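Local coordinates for protein beta-galactosidase/beta-glucuronidase (Faecalibacterium prausnitzii L2-6, PDB 6MVF) that binds flavin mononucleotide and belongs to glycosyl hydrolase family 2, probably cleaving terminal beta-glucuronides or related beta-glycosides in the gut, at residues L98-K103 and L134-S139. Sequence-based numbering, arbitrary orientation.
Sequences LDATVK and LTIEVS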
# COMPACT_ATOMS: atom_id res chain seq x y z
N LEU A 98 -2.49 -30.36 20.79
CA LEU A 98 -1.95 -31.49 20.01
C LEU A 98 -3.02 -32.40 19.41
O LEU A 98 -2.75 -33.20 18.51
CB LEU A 98 -1.07 -32.35 20.91
CG LEU A 98 0.16 -31.67 21.47
CD1 LEU A 98 0.85 -32.63 22.43
CD2 LEU A 98 1.08 -31.25 20.32
N ASP A 99 -4.24 -32.28 19.94
CA ASP A 99 -5.34 -33.21 19.72
C ASP A 99 -6.61 -32.38 19.68
O ASP A 99 -6.75 -31.45 20.48
CB ASP A 99 -5.39 -34.24 20.86
CG ASP A 99 -6.24 -35.46 20.53
OD1 ASP A 99 -6.85 -35.49 19.43
OD2 ASP A 99 -6.30 -36.39 21.37
N ALA A 100 -7.51 -32.67 18.74
CA ALA A 100 -8.62 -31.76 18.51
C ALA A 100 -9.92 -32.49 18.19
O ALA A 100 -9.92 -33.60 17.65
CB ALA A 100 -8.31 -30.78 17.37
N THR A 101 -11.03 -31.83 18.53
CA THR A 101 -12.38 -32.25 18.15
C THR A 101 -13.13 -31.03 17.66
O THR A 101 -13.15 -30.00 18.34
CB THR A 101 -13.14 -32.89 19.32
OG1 THR A 101 -12.46 -34.08 19.76
CG2 THR A 101 -14.54 -33.27 18.88
N VAL A 102 -13.75 -31.13 16.48
CA VAL A 102 -14.50 -30.02 15.90
C VAL A 102 -15.99 -30.34 15.98
O VAL A 102 -16.43 -31.42 15.54
CB VAL A 102 -14.07 -29.74 14.45
CG1 VAL A 102 -14.81 -28.52 13.88
CG2 VAL A 102 -12.57 -29.50 14.37
N LYS A 103 -16.77 -29.41 16.52
CA LYS A 103 -18.23 -29.53 16.56
C LYS A 103 -18.86 -28.34 15.88
O LYS A 103 -18.46 -27.19 16.12
CB LYS A 103 -18.75 -29.63 18.00
CG LYS A 103 -18.60 -30.97 18.67
CD LYS A 103 -18.91 -30.82 20.15
CE LYS A 103 -18.61 -32.09 20.92
NZ LYS A 103 -17.95 -31.79 22.22
N LEU A 134 -19.42 -22.83 15.99
CA LEU A 134 -18.24 -23.65 15.74
C LEU A 134 -17.49 -23.85 17.06
O LEU A 134 -17.15 -22.87 17.74
CB LEU A 134 -17.34 -22.99 14.70
CG LEU A 134 -15.98 -23.58 14.33
CD1 LEU A 134 -16.16 -24.97 13.84
CD2 LEU A 134 -15.29 -22.72 13.26
N THR A 135 -17.24 -25.12 17.40
CA THR A 135 -16.60 -25.50 18.67
C THR A 135 -15.41 -26.40 18.37
O THR A 135 -15.57 -27.44 17.72
CB THR A 135 -17.60 -26.22 19.59
OG1 THR A 135 -18.72 -25.36 19.83
CG2 THR A 135 -16.97 -26.58 20.92
N ILE A 136 -14.22 -26.01 18.84
CA ILE A 136 -13.01 -26.81 18.67
C ILE A 136 -12.40 -27.08 20.05
O ILE A 136 -11.85 -26.18 20.69
CB ILE A 136 -11.98 -26.14 17.75
CG1 ILE A 136 -12.62 -25.74 16.42
CG2 ILE A 136 -10.79 -27.07 17.52
CD1 ILE A 136 -11.85 -24.66 15.65
N GLU A 137 -12.50 -28.33 20.50
CA GLU A 137 -11.81 -28.77 21.70
C GLU A 137 -10.39 -29.14 21.33
O GLU A 137 -10.17 -29.94 20.43
CB GLU A 137 -12.52 -29.98 22.31
CG GLU A 137 -13.74 -29.65 23.15
CD GLU A 137 -14.35 -30.88 23.83
OE1 GLU A 137 -15.60 -30.98 23.81
OE2 GLU A 137 -13.58 -31.72 24.38
N VAL A 138 -9.43 -28.56 22.05
CA VAL A 138 -8.01 -28.78 21.80
C VAL A 138 -7.34 -29.21 23.09
O VAL A 138 -7.55 -28.59 24.14
CB VAL A 138 -7.34 -27.50 21.25
CG1 VAL A 138 -5.86 -27.74 20.98
CG2 VAL A 138 -8.06 -27.03 20.02
N SER A 139 -6.52 -30.24 23.03
CA SER A 139 -5.79 -30.73 24.19
C SER A 139 -4.32 -30.88 23.85
O SER A 139 -3.98 -31.53 22.85
CB SER A 139 -6.34 -32.06 24.67
OG SER A 139 -5.50 -32.58 25.70
O HOH W 1 -21.02 -26.30 18.27
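Val102 and Leu134 meet through their methyl groups, CG1 to CD1 at 3.8 Å, on the buried face of two antiparallel strands in the family 2 sugar-binding domain. Leu134 reaches in because its CG stands anti to the backbone N (chi1 175°). Val102 CG2 also lies near Ile136 CG1, and the Ala100 methyl loosely faces Ile136 CG2. Beta-branched Val102, Ile136 and Val138 suit extended backbone, Ala100 is small, and Leu134 fills out the strand end; Trp34 and Leu159 cover Ile136. Paired backbone bonds link Thr101 with Glu137 and Lys103 with Thr135, while Ser139 N reaches Asp99 O. There a classic beta bulge sets Leu98 and Asp99 against Ser139, whose O takes Leu98 N at 2.8 Å from above the carbonyl plane and Asp99 N only weakly.

The other face is partly exposed, so hydroxyls and charges can meet water; Thr101 and Thr135 are beta-branched yet polar. Lys103, its CB against Thr135 CB, is long enough to cross Glu137 obliquely, one pair along, and bends at chi4 to bring NZ 3.0 Å from OE1, a salt bridge whose hydrogen bond is weak. A water at Thr135 OG1 bonds weakly to Lys103 O. Regular backbone bonding therefore probably secures this pair, the surface charges adding little and neighbours helping bury the apolar face.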